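Local coordinates for tryptophane-5-halogenase (PDB 5UAO), which catalyses the flavin-dependent chlorination of a tryptophan at its 5-position during biosynthesis of the lanthipeptide NAI-107, at residues A58-A63 against A199-V204; F227-T232 against M342-S347; T277-G282 against A310-R315; W283-P288 against G296-S301. One frame throughout, in Å; residues are numbered along the deposited sequence.

Overall arrangement
The four contacts fall into two pairs, one in each of two mixed sheets, and FAD spans the distance between them. Interactions 1 and 2 belong to the nucleotide-binding sheet: their centres are 12 Å apart, and both touch the cofactor, interaction 1 at the adenine and interaction 2 along the adenosine, diphosphate and ribityl chain. Interactions 3 and 4 share the second sheet, with centres 8 Å apart, and meet where Glu312 reaches the Tyr297 hydroxyl. Trp285 of interaction 4 comes within about 4 Å of FAD, whereas interaction 3 stands farther back, the side chain of Met313 being about 11 Å away. Along the chain, interactions 3 and 4 are nested inside the loop closed by interaction 2.

Interaction 1. Residues A58-A63 against A199-V204; sequences ALVESA and ATVAEV. With FAD (flavin-adenine dinucleotide), chain E.
Ala199 and Val201, partners of Glu61 and Val60 across this contact, also frame the FAD adenine, which presents its edge to Val201 while Ala199 O approaches C2A (3.4 Å) from one side of the ring plane. At that edge the backbone of Val201 does the recognising: its N gives a nearly straight bond of 2.8 Å to FAD N1A, and its O accepts from FAD N6A at 2.9 Å. Donor and acceptor together suit the adenine pattern. The setting is the nucleotide-binding half of a Rossmann-like flavoprotein fold, in which parallel strands 56-61 and 195-208 lie side by side and an acidic residue at the end of the former faces the adenosine ribose. Glu61 fits that pattern loosely, since its OE1 stays 3.8 Å from FAD O3B, while OE2 is held by His196 and Tyr42. Ala199 N bonds Glu61 O at 3.0 Å. Just beyond the strand, the hydroxyls of Ser62 and Thr200 probably share a hydrogen bond, although the 2.5 Å from Ser62 OG to Thr200 OG1 is unusually short and leaves its exact geometry doubtful. Ser62 extends OG away from its own backbone N (chi1 179°), which carries it across the gap to Thr200, and the same oxygen also bonds Asp64 N. Deeper in, Val60 brings its CG1 branch to Ala199 CB at 4.0 Å and, more distantly, towards CG2 of Val201.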
# COMPACT_ATOMS: atom_id res chain seq x y z
N ALA A 58 6.50 26.45 -21.56
CA ALA A 58 5.74 27.67 -21.78
C ALA A 58 4.51 27.60 -20.89
O ALA A 58 3.90 26.53 -20.81
CB ALA A 58 5.31 27.74 -23.23
N LEU A 59 4.17 28.68 -20.20
CA LEU A 59 2.95 28.79 -19.49
C LEU A 59 2.00 29.74 -20.23
O LEU A 59 2.36 30.91 -20.42
CB LEU A 59 3.20 29.25 -18.03
CG LEU A 59 1.96 29.12 -17.12
CD1 LEU A 59 2.28 28.74 -15.68
CD2 LEU A 59 1.13 30.40 -17.12
N VAL A 60 0.78 29.25 -20.56
CA VAL A 60 -0.27 29.98 -21.28
C VAL A 60 -1.43 30.32 -20.33
O VAL A 60 -1.97 29.46 -19.65
CB VAL A 60 -0.84 29.14 -22.44
CG1 VAL A 60 -1.96 29.88 -23.22
CG2 VAL A 60 0.26 28.63 -23.39
N GLU A 61 -1.79 31.58 -20.23
CA GLU A 61 -2.90 31.97 -19.38
C GLU A 61 -3.63 33.22 -19.89
O GLU A 61 -3.06 34.11 -20.57
CB GLU A 61 -2.48 32.20 -17.94
CG GLU A 61 -1.48 33.31 -17.75
CD GLU A 61 -1.16 33.65 -16.32
OE1 GLU A 61 -2.03 33.61 -15.43
OE2 GLU A 61 0.00 33.97 -16.06
N SER A 62 -4.91 33.24 -19.55
CA SER A 62 -5.82 34.25 -20.02
C SER A 62 -5.90 35.31 -18.95
O SER A 62 -6.33 35.03 -17.83
CB SER A 62 -7.22 33.61 -20.22
OG SER A 62 -8.18 34.56 -20.67
N ALA A 63 -5.58 36.54 -19.30
CA ALA A 63 -5.79 37.63 -18.39
C ALA A 63 -7.28 37.82 -18.11
O ALA A 63 -7.66 38.51 -17.16
CB ALA A 63 -5.20 38.89 -18.98
N ALA A 199 -2.83 34.41 -23.56
CA ALA A 199 -3.80 33.98 -24.59
C ALA A 199 -5.02 33.36 -23.95
O ALA A 199 -4.95 32.82 -22.85
CB ALA A 199 -3.12 32.98 -25.52
N THR A 200 -6.14 33.47 -24.64
CA THR A 200 -7.34 32.79 -24.24
C THR A 200 -7.57 31.71 -25.23
O THR A 200 -7.75 31.97 -26.46
CB THR A 200 -8.53 33.76 -24.15
OG1 THR A 200 -8.20 34.70 -23.14
CG2 THR A 200 -9.80 33.01 -23.69
N VAL A 201 -7.51 30.45 -24.76
CA VAL A 201 -7.68 29.30 -25.70
C VAL A 201 -9.15 29.20 -26.07
O VAL A 201 -9.98 29.24 -25.17
CB VAL A 201 -7.15 27.97 -25.07
CG1 VAL A 201 -7.60 26.75 -25.86
CG2 VAL A 201 -5.62 28.05 -24.96
N ALA A 202 -9.45 29.10 -27.38
CA ALA A 202 -10.84 28.99 -27.92
C ALA A 202 -11.16 27.56 -28.29
O ALA A 202 -12.30 27.12 -28.16
CB ALA A 202 -11.03 29.84 -29.19
N GLU A 203 -10.17 26.88 -28.86
CA GLU A 203 -10.37 25.53 -29.30
C GLU A 203 -9.12 24.71 -29.10
O GLU A 203 -7.99 25.13 -29.37
CB GLU A 203 -10.76 25.49 -30.76
CG GLU A 203 -11.14 24.08 -31.21
CD GLU A 203 -11.28 23.95 -32.73
OE1 GLU A 203 -11.28 25.00 -33.43
OE2 GLU A 203 -11.38 22.78 -33.21
N VAL A 204 -9.34 23.52 -28.61
CA VAL A 204 -8.30 22.52 -28.49
C VAL A 204 -8.52 21.61 -29.66
O VAL A 204 -9.53 20.92 -29.73
CB VAL A 204 -8.47 21.78 -27.18
CG1 VAL A 204 -7.46 20.67 -27.03
CG2 VAL A 204 -8.47 22.79 -26.05
PA FAD E . -7.43 28.05 -11.20
O1A FAD E . -6.82 28.79 -10.00
O2A FAD E . -8.95 28.03 -11.47
O5B FAD E . -6.64 28.46 -12.54
C5B FAD E . -7.09 28.21 -13.86
C4B FAD E . -6.15 28.95 -14.80
O4B FAD E . -6.56 28.43 -16.07
C3B FAD E . -6.26 30.48 -14.87
O3B FAD E . -4.91 31.16 -14.99
C2B FAD E . -7.08 30.72 -16.15
O2B FAD E . -6.85 32.02 -16.82
C1B FAD E . -6.63 29.52 -16.99
N9A FAD E . -7.57 29.25 -18.09
C8A FAD E . -8.83 28.73 -17.98
N7A FAD E . -9.38 28.60 -19.22
C5A FAD E . -8.47 29.07 -20.11
C6A FAD E . -8.46 29.27 -21.55
N6A FAD E . -9.55 28.91 -22.29
N1A FAD E . -7.35 29.75 -22.09
C2A FAD E . -6.26 30.09 -21.37
N3A FAD E . -6.22 29.95 -20.04
C4A FAD E . -7.29 29.46 -19.39
N1 FAD E . -6.27 23.91 -1.66
C2 FAD E . -5.39 23.83 -0.60
O2 FAD E . -4.28 23.22 -0.72
N3 FAD E . -5.67 24.42 0.60
C4 FAD E . -6.80 25.11 0.84
O4 FAD E . -6.98 25.60 2.00
C4X FAD E . -7.79 25.23 -0.29
N5 FAD E . -9.00 25.85 -0.16
C5X FAD E . -9.88 25.95 -1.18
C6 FAD E . -11.09 26.59 -0.98
C7 FAD E . -12.03 26.68 -1.99
C7M FAD E . -13.34 27.39 -1.81
C8 FAD E . -11.73 26.14 -3.31
C8M FAD E . -12.77 26.26 -4.41
C9 FAD E . -10.53 25.49 -3.51
C9A FAD E . -9.57 25.34 -2.51
N10 FAD E . -8.33 24.64 -2.71
C10 FAD E . -7.44 24.58 -1.59
C1' FAD E . -7.83 24.07 -4.00
C2' FAD E . -6.76 25.16 -4.48
O2' FAD E . -7.53 26.36 -4.43
C3' FAD E . -6.17 25.52 -5.90
O3' FAD E . -5.52 26.83 -6.15
C4' FAD E . -7.32 25.89 -6.79
O4' FAD E . -8.60 25.65 -6.13
C5' FAD E . -7.01 25.21 -8.13
O5' FAD E . -5.95 25.85 -8.77
P FAD E . -5.97 25.67 -10.39
O1P FAD E . -6.26 24.28 -10.75
O2P FAD E . -4.61 26.24 -10.77
O3P FAD E . -7.17 26.44 -11.06

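Interaction 2. Residues F227-T232 against M342-S347; sequences FYVDCT and MAVGNS. With FAD (flavin-adenine dinucleotide), chain E.
Met342, Asp230 and Val344 carry most of this parallel pairing of strand ends. Met342 uses both its backbone N and its backbone O: its N donates to Tyr228 O (3.1 Å), and its O receives Asp230 N at 2.7 Å. Its CB packs against the ring of Phe227, 4.0 Å from CE2, before the chain bends at chi2 to meet Ala365 of helix 358-372. Asp230 is gripped at both ends. Its carbonyl O accepts Val344 N at 2.9 Å and Ser347 OG at 2.7 Å, the two donors coming from opposite faces of the carbonyl plane. Its carboxylate, swung opposite the backbone N (chi1 -173°), takes Thr232 OG1 on the syn lone pair of OD1 and Thr232 N on the same oxygen at 2.8 Å, the latter forming an Asx turn, while OD2 bonds Leu239 N. Replacing this aspartate by an alanine would probably leave Thr232 N and Leu239 N without their acceptor and let the turn that leads to the cofactor shift. Val344 crosses Val229 obliquely, CG2 to CG1 3.7 Å, and sets its CB against Cys231 SG. Next in the chain, Gly345 has a positive phi (88°), and a side chain there would run into FAD O1P. Asn346 N donates to that same phosphate oxygen at 3.0 Å. Strand 31-35 flanks strand 227-230 on its other edge, helix 358-372 packs against Phe227, Val229, Met342 and Val344, and helix 39-51 places Thr44 among Val229, Cys231 and Val344.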
# COMPACT_ATOMS: atom_id res chain seq x y z
N PHE A 227 3.80 18.26 -25.60
CA PHE A 227 2.98 17.75 -24.52
C PHE A 227 2.23 18.92 -23.89
O PHE A 227 2.78 20.00 -23.76
CB PHE A 227 3.83 17.05 -23.44
CG PHE A 227 3.04 16.18 -22.51
CD1 PHE A 227 2.77 14.83 -22.84
CD2 PHE A 227 2.53 16.68 -21.33
CE1 PHE A 227 2.03 14.01 -21.99
CE2 PHE A 227 1.81 15.87 -20.45
CZ PHE A 227 1.53 14.53 -20.80
N TYR A 228 1.00 18.67 -23.45
CA TYR A 228 0.19 19.71 -22.79
C TYR A 228 -0.16 19.32 -21.35
O TYR A 228 -0.64 18.19 -21.10
CB TYR A 228 -1.14 19.88 -23.57
CG TYR A 228 -0.93 20.20 -25.04
CD1 TYR A 228 -0.64 19.20 -25.94
CD2 TYR A 228 -0.96 21.50 -25.48
CE1 TYR A 228 -0.38 19.50 -27.25
CE2 TYR A 228 -0.69 21.82 -26.81
CZ TYR A 228 -0.42 20.85 -27.68
OH TYR A 228 -0.17 21.18 -29.04
N VAL A 229 -0.08 20.27 -20.44
CA VAL A 229 -0.60 20.05 -19.08
C VAL A 229 -1.91 20.89 -18.96
O VAL A 229 -1.92 22.10 -19.25
CB VAL A 229 0.42 20.42 -17.99
CG1 VAL A 229 -0.04 19.94 -16.63
CG2 VAL A 229 1.81 19.82 -18.22
N ASP A 230 -3.03 20.23 -18.62
CA ASP A 230 -4.25 20.94 -18.41
C ASP A 230 -4.37 21.45 -16.97
O ASP A 230 -4.63 20.69 -16.03
CB ASP A 230 -5.45 20.07 -18.77
CG ASP A 230 -6.74 20.85 -18.72
OD1 ASP A 230 -6.77 21.97 -18.16
OD2 ASP A 230 -7.77 20.34 -19.23
N CYS A 231 -4.09 22.75 -16.81
CA CYS A 231 -4.25 23.47 -15.55
C CYS A 231 -5.35 24.54 -15.72
O CYS A 231 -5.26 25.65 -15.16
CB CYS A 231 -2.88 24.05 -15.08
SG CYS A 231 -1.56 22.79 -14.93
N THR A 232 -6.44 24.19 -16.43
CA THR A 232 -7.43 25.21 -16.72
C THR A 232 -8.49 25.37 -15.68
O THR A 232 -9.42 26.12 -15.90
CB THR A 232 -8.12 25.02 -18.11
OG1 THR A 232 -8.79 23.77 -18.15
CG2 THR A 232 -7.09 25.07 -19.20
N MET A 342 -1.86 15.72 -19.73
CA MET A 342 -2.12 15.40 -18.31
C MET A 342 -2.79 16.59 -17.62
O MET A 342 -2.42 17.71 -17.82
CB MET A 342 -0.86 15.02 -17.58
CG MET A 342 -1.24 14.83 -16.08
SD MET A 342 -0.25 13.64 -15.33
CE MET A 342 -0.69 13.70 -13.57
N ALA A 343 -3.78 16.32 -16.79
CA ALA A 343 -4.41 17.36 -16.01
C ALA A 343 -3.88 17.44 -14.55
O ALA A 343 -3.66 16.41 -13.87
CB ALA A 343 -5.91 17.17 -16.00
N VAL A 344 -3.70 18.67 -14.11
CA VAL A 344 -3.21 18.95 -12.76
C VAL A 344 -4.07 20.01 -12.16
O VAL A 344 -4.32 21.06 -12.79
CB VAL A 344 -1.71 19.44 -12.74
CG1 VAL A 344 -1.26 19.81 -11.33
CG2 VAL A 344 -0.75 18.41 -13.39
N GLY A 345 -4.48 19.77 -10.91
CA GLY A 345 -5.29 20.71 -10.13
C GLY A 345 -6.80 20.55 -10.33
O GLY A 345 -7.29 19.45 -10.49
N ASN A 346 -7.55 21.64 -10.33
CA ASN A 346 -9.00 21.55 -10.37
C ASN A 346 -9.53 21.00 -11.70
O ASN A 346 -10.66 20.51 -11.76
CB ASN A 346 -9.67 22.93 -10.13
CG ASN A 346 -9.47 23.50 -8.72
OD1 ASN A 346 -8.89 22.87 -7.81
ND2 ASN A 346 -9.94 24.77 -8.54
N SER A 347 -8.77 21.09 -12.76
CA SER A 347 -9.13 20.42 -14.00
C SER A 347 -9.32 18.92 -13.87
O SER A 347 -10.10 18.35 -14.64
CB SER A 347 -8.08 20.70 -15.08
OG SER A 347 -6.81 20.30 -14.57
PA FAD E . -7.43 28.05 -11.20
O1A FAD E . -6.82 28.79 -10.00
O2A FAD E . -8.95 28.03 -11.47
O5B FAD E . -6.64 28.46 -12.54
C5B FAD E . -7.09 28.21 -13.86
C4B FAD E . -6.15 28.95 -14.80
O4B FAD E . -6.56 28.43 -16.07
C3B FAD E . -6.26 30.48 -14.87
O3B FAD E . -4.91 31.16 -14.99
C2B FAD E . -7.08 30.72 -16.15
O2B FAD E . -6.85 32.02 -16.82
C1B FAD E . -6.63 29.52 -16.99
N9A FAD E . -7.57 29.25 -18.09
C8A FAD E . -8.83 28.73 -17.98
N7A FAD E . -9.38 28.60 -19.22
C5A FAD E . -8.47 29.07 -20.11
C6A FAD E . -8.46 29.27 -21.55
N6A FAD E . -9.55 28.91 -22.29
N1A FAD E . -7.35 29.75 -22.09
C2A FAD E . -6.26 30.09 -21.37
N3A FAD E . -6.22 29.95 -20.04
C4A FAD E . -7.29 29.46 -19.39
N1 FAD E . -6.27 23.91 -1.66
C2 FAD E . -5.39 23.83 -0.60
O2 FAD E . -4.28 23.22 -0.72
N3 FAD E . -5.67 24.42 0.60
C4 FAD E . -6.80 25.11 0.84
O4 FAD E . -6.98 25.60 2.00
C4X FAD E . -7.79 25.23 -0.29
N5 FAD E . -9.00 25.85 -0.16
C5X FAD E . -9.88 25.95 -1.18
C6 FAD E . -11.09 26.59 -0.98
C7 FAD E . -12.03 26.68 -1.99
C7M FAD E . -13.34 27.39 -1.81
C8 FAD E . -11.73 26.14 -3.31
C8M FAD E . -12.77 26.26 -4.41
C9 FAD E . -10.53 25.49 -3.51
C9A FAD E . -9.57 25.34 -2.51
N10 FAD E . -8.33 24.64 -2.71
C10 FAD E . -7.44 24.58 -1.59
C1' FAD E . -7.83 24.07 -4.00
C2' FAD E . -6.76 25.16 -4.48
O2' FAD E . -7.53 26.36 -4.43
C3' FAD E . -6.17 25.52 -5.90
O3' FAD E . -5.52 26.83 -6.15
C4' FAD E . -7.32 25.89 -6.79
O4' FAD E . -8.60 25.65 -6.13
C5' FAD E . -7.01 25.21 -8.13
O5' FAD E . -5.95 25.85 -8.77
P FAD E . -5.97 25.67 -10.39
O1P FAD E . -6.26 24.28 -10.75
O2P FAD E . -4.61 26.24 -10.77
O3P FAD E . -7.17 26.44 -11.06

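Interaction 3. Residues T277-G282 against A310-R315; sequences TTMNAG and AAEMAR
Glu312 reaches from helix 306-316 to the tight turn around Asn280. From CB, CG is turned opposite the backbone N (chi1 -169°), and the chain then runs extended off the helix. CG passes 4.0 Å from Asn280 ND2. At CD the carboxylate begins to stack on the Asn280 amide, 3.5 Å from ND2, the two planes 26° apart. OE2 accepts Asn280 N on its syn lone pair, 2.8 Å away and almost straight at 169°. The same oxygen touches Met279, 3.5 Å from CB and 3.6 Å from CE, since the doubly bent methionine curls past the acid in the opposite direction and ends near Met313 CA. OE1 takes other donors, the hydroxyl of Tyr297 and a water, its O 2.7 Å from Glu312 OE1, which in turn accepts from the Asn280 amide. The turn itself joins strand 274-279 to strand 282-288 and is closed by Met279 N bonding Gly282 O, so the helix is tied to the link of a beta hairpin. A leucine in place of this glutamate would probably leave Asn280 N and the Tyr297 hydroxyl without their acceptor and the turn less firmly fixed to the helix. A peptide N-H, a phenol and a water, gathered on both oxygens, would be expected to stabilise the charge of this buried carboxylate, and Arg315, near the same water, may add to the effect without a direct salt bridge.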
# COMPACT_ATOMS: atom_id res chain seq x y z
N THR A 277 -14.99 25.40 11.67
CA THR A 277 -16.10 25.70 12.58
C THR A 277 -17.41 25.24 11.95
O THR A 277 -17.75 25.68 10.84
CB THR A 277 -16.14 27.24 12.81
OG1 THR A 277 -14.92 27.68 13.46
CG2 THR A 277 -17.24 27.68 13.65
N THR A 278 -18.19 24.48 12.69
CA THR A 278 -19.47 23.99 12.17
C THR A 278 -20.44 25.19 12.07
O THR A 278 -20.47 26.02 12.97
CB THR A 278 -20.05 22.95 13.08
OG1 THR A 278 -19.18 21.82 13.19
CG2 THR A 278 -21.40 22.38 12.56
N MET A 279 -21.20 25.26 10.96
CA MET A 279 -22.10 26.33 10.64
C MET A 279 -23.45 25.66 10.31
O MET A 279 -23.56 24.43 10.33
CB MET A 279 -21.60 27.12 9.42
CG MET A 279 -20.21 27.80 9.56
SD MET A 279 -20.31 29.17 10.74
CE MET A 279 -20.87 30.45 9.65
N ASN A 280 -24.48 26.46 10.11
CA ASN A 280 -25.84 25.88 10.00
C ASN A 280 -26.02 25.01 8.76
O ASN A 280 -26.79 24.05 8.77
CB ASN A 280 -26.89 26.99 10.03
CG ASN A 280 -27.00 27.68 11.40
OD1 ASN A 280 -26.68 27.10 12.41
ND2 ASN A 280 -27.50 28.92 11.42
N ALA A 281 -25.35 25.39 7.68
CA ALA A 281 -25.47 24.68 6.40
C ALA A 281 -24.10 24.33 5.81
O ALA A 281 -23.94 24.31 4.57
CB ALA A 281 -26.23 25.58 5.46
N GLY A 282 -23.13 23.97 6.66
CA GLY A 282 -21.76 23.69 6.22
C GLY A 282 -20.78 24.06 7.30
O GLY A 282 -21.04 23.77 8.48
N ALA A 310 -23.74 34.58 3.86
CA ALA A 310 -22.96 35.75 4.24
C ALA A 310 -23.50 36.41 5.51
O ALA A 310 -22.69 36.76 6.39
CB ALA A 310 -22.85 36.72 3.10
N ALA A 311 -24.82 36.42 5.72
CA ALA A 311 -25.41 36.98 6.94
C ALA A 311 -25.10 36.16 8.19
O ALA A 311 -24.85 36.71 9.27
CB ALA A 311 -26.94 37.18 6.81
N GLU A 312 -25.15 34.82 8.03
CA GLU A 312 -24.80 33.90 9.10
C GLU A 312 -23.31 34.09 9.48
O GLU A 312 -22.93 34.11 10.63
CB GLU A 312 -25.08 32.48 8.71
CG GLU A 312 -24.97 31.53 9.87
CD GLU A 312 -24.87 30.10 9.43
OE1 GLU A 312 -25.48 29.75 8.39
OE2 GLU A 312 -24.28 29.28 10.20
N MET A 313 -22.47 34.16 8.48
CA MET A 313 -21.04 34.29 8.71
C MET A 313 -20.74 35.57 9.53
O MET A 313 -19.89 35.56 10.42
CB MET A 313 -20.36 34.33 7.33
CG MET A 313 -18.87 34.37 7.36
SD MET A 313 -18.23 34.26 5.66
CE MET A 313 -16.52 34.07 5.99
N ALA A 314 -21.40 36.66 9.18
CA ALA A 314 -21.27 37.90 9.94
C ALA A 314 -21.88 37.81 11.34
O ALA A 314 -21.36 38.41 12.28
CB ALA A 314 -21.81 39.10 9.16
N ARG A 315 -22.93 37.01 11.55
CA ARG A 315 -23.33 36.77 12.91
C ARG A 315 -22.29 36.02 13.70
O ARG A 315 -22.05 36.35 14.89
CB ARG A 315 -24.69 36.03 13.00
CG ARG A 315 -25.88 36.93 12.61
CD ARG A 315 -27.25 36.27 12.92
NE ARG A 315 -27.45 34.99 12.21
CZ ARG A 315 -27.89 34.90 10.93
NH1 ARG A 315 -28.17 35.97 10.25
NH2 ARG A 315 -28.07 33.71 10.36
O HOH W 1 -28.12 30.09 8.70

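Interaction 4. Residues W283-P288 against G296-S301; sequences WCWTIP and GYVFSS
Val298 touches two indoles of the facing strand, one by its face and one by its edge. Its CB lies over one face of Trp283, 4.0 Å from the centroid of the five-membered ring, a CH-pi contact offset toward the rim, while CG2 meets the edge of Trp285 at CZ3, 3.7 Å off. Trp285 spreads its own face over Gly296 in a second CH-pi contact: the glycine CA stands 3.5 Å from the centroid of the six-membered ring and only 6° off its normal. With chi1 at 76° the indole folds back across the neighbouring strand, and a beta carbon on Gly296 would collide with Trp285 CH2, so this close CH-pi contact depends on the absence of a side chain. Around this apolar centre runs the antiparallel ladder of the beta hairpin. Trp283 and Val298 form a hydrogen-bonded pair, Trp283 N to Val298 O 2.9 Å and Val298 N to Trp283 O 2.8 Å; Trp285 and Gly296 form the next. Between them the non-hydrogen-bonded pair Cys284 and Tyr297 brings CA of Cys284 to 3.1 Å from Gly296 O. At the polar margin Trp283 NE1 bonds Glu352, and the edge of the Tyr297 ring approaches Trp283 O. Strand 274-279 flanks strand 282-288, strand 258-264 flanks strand 293-299, helix 306-316 packs against Cys284 and Tyr297, and on the other face Trp285 reaches FAD.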
# COMPACT_ATOMS: atom_id res chain seq x y z
N TRP A 283 -19.68 24.71 6.92
CA TRP A 283 -18.65 25.00 7.92
C TRP A 283 -17.80 26.15 7.42
O TRP A 283 -17.77 26.44 6.21
CB TRP A 283 -17.78 23.72 8.18
CG TRP A 283 -16.96 23.29 6.96
CD1 TRP A 283 -17.40 22.58 5.89
CD2 TRP A 283 -15.60 23.66 6.64
NE1 TRP A 283 -16.41 22.45 4.94
CE2 TRP A 283 -15.29 23.09 5.39
CE3 TRP A 283 -14.58 24.33 7.36
CZ2 TRP A 283 -14.03 23.23 4.80
CZ3 TRP A 283 -13.33 24.45 6.79
CH2 TRP A 283 -13.06 23.89 5.52
N CYS A 284 -17.01 26.75 8.33
CA CYS A 284 -16.26 27.92 8.00
C CYS A 284 -14.79 27.75 8.39
O CYS A 284 -14.51 27.31 9.49
CB CYS A 284 -16.88 29.18 8.67
SG CYS A 284 -16.15 30.74 8.14
N TRP A 285 -13.89 28.04 7.49
CA TRP A 285 -12.43 28.01 7.80
C TRP A 285 -11.99 29.34 8.31
O TRP A 285 -12.56 30.38 7.93
CB TRP A 285 -11.58 27.63 6.59
CG TRP A 285 -11.34 28.67 5.50
CD1 TRP A 285 -10.51 29.75 5.56
CD2 TRP A 285 -11.87 28.65 4.18
NE1 TRP A 285 -10.52 30.43 4.35
CE2 TRP A 285 -11.32 29.73 3.48
CE3 TRP A 285 -12.76 27.83 3.53
CZ2 TRP A 285 -11.64 30.00 2.15
CZ3 TRP A 285 -13.05 28.09 2.18
CH2 TRP A 285 -12.55 29.16 1.54
N THR A 286 -10.92 29.30 9.12
CA THR A 286 -10.19 30.47 9.55
C THR A 286 -8.71 30.17 9.36
O THR A 286 -8.16 29.27 10.04
CB THR A 286 -10.43 30.81 11.03
OG1 THR A 286 -11.82 31.08 11.29
CG2 THR A 286 -9.66 32.09 11.41
N ILE A 287 -8.09 30.89 8.42
CA ILE A 287 -6.70 30.70 8.02
C ILE A 287 -5.96 32.02 8.32
O ILE A 287 -6.16 33.01 7.59
CB ILE A 287 -6.61 30.30 6.51
CG1 ILE A 287 -7.16 28.89 6.31
CG2 ILE A 287 -5.18 30.42 6.01
CD1 ILE A 287 -7.38 28.50 4.87
N PRO A 288 -5.10 32.05 9.36
CA PRO A 288 -4.33 33.27 9.69
C PRO A 288 -3.31 33.65 8.64
O PRO A 288 -2.57 32.77 8.16
CB PRO A 288 -3.62 32.86 10.98
CG PRO A 288 -4.60 31.96 11.62
CD PRO A 288 -5.08 31.10 10.49
N GLY A 296 -13.71 31.48 5.20
CA GLY A 296 -14.62 31.03 4.16
C GLY A 296 -15.69 30.08 4.67
O GLY A 296 -15.38 29.03 5.25
N TYR A 297 -16.93 30.47 4.46
CA TYR A 297 -18.08 29.63 4.78
C TYR A 297 -18.44 28.80 3.56
O TYR A 297 -18.95 29.28 2.55
CB TYR A 297 -19.24 30.51 5.20
CG TYR A 297 -20.50 29.84 5.58
CD1 TYR A 297 -20.60 28.46 5.71
CD2 TYR A 297 -21.61 30.62 5.94
CE1 TYR A 297 -21.79 27.87 6.10
CE2 TYR A 297 -22.77 30.03 6.35
CZ TYR A 297 -22.85 28.68 6.47
OH TYR A 297 -24.03 28.09 6.89
N VAL A 298 -18.05 27.54 3.67
CA VAL A 298 -18.37 26.51 2.72
C VAL A 298 -19.76 25.96 3.05
O VAL A 298 -20.01 25.48 4.15
CB VAL A 298 -17.30 25.35 2.85
CG1 VAL A 298 -17.70 24.11 2.06
CG2 VAL A 298 -15.93 25.82 2.34
N PHE A 299 -20.63 26.01 2.10
CA PHE A 299 -22.07 25.66 2.35
C PHE A 299 -22.66 24.88 1.18
O PHE A 299 -22.13 24.93 0.07
CB PHE A 299 -22.92 26.94 2.64
CG PHE A 299 -22.96 27.95 1.55
CD1 PHE A 299 -21.94 28.89 1.41
CD2 PHE A 299 -24.04 28.07 0.72
CE1 PHE A 299 -22.00 29.86 0.42
CE2 PHE A 299 -24.10 29.01 -0.31
CZ PHE A 299 -23.08 29.92 -0.45
N SER A 300 -23.81 24.21 1.44
CA SER A 300 -24.70 23.68 0.39
C SER A 300 -25.67 24.73 -0.08
O SER A 300 -26.55 25.18 0.70
CB SER A 300 -25.55 22.54 0.92
OG SER A 300 -26.55 22.29 -0.08
N SER A 301 -25.55 25.13 -1.34
CA SER A 301 -26.45 26.15 -1.88
C SER A 301 -27.93 25.63 -1.91
O SER A 301 -28.88 26.41 -1.88
CB SER A 301 -25.99 26.62 -3.26
OG SER A 301 -26.13 25.57 -4.17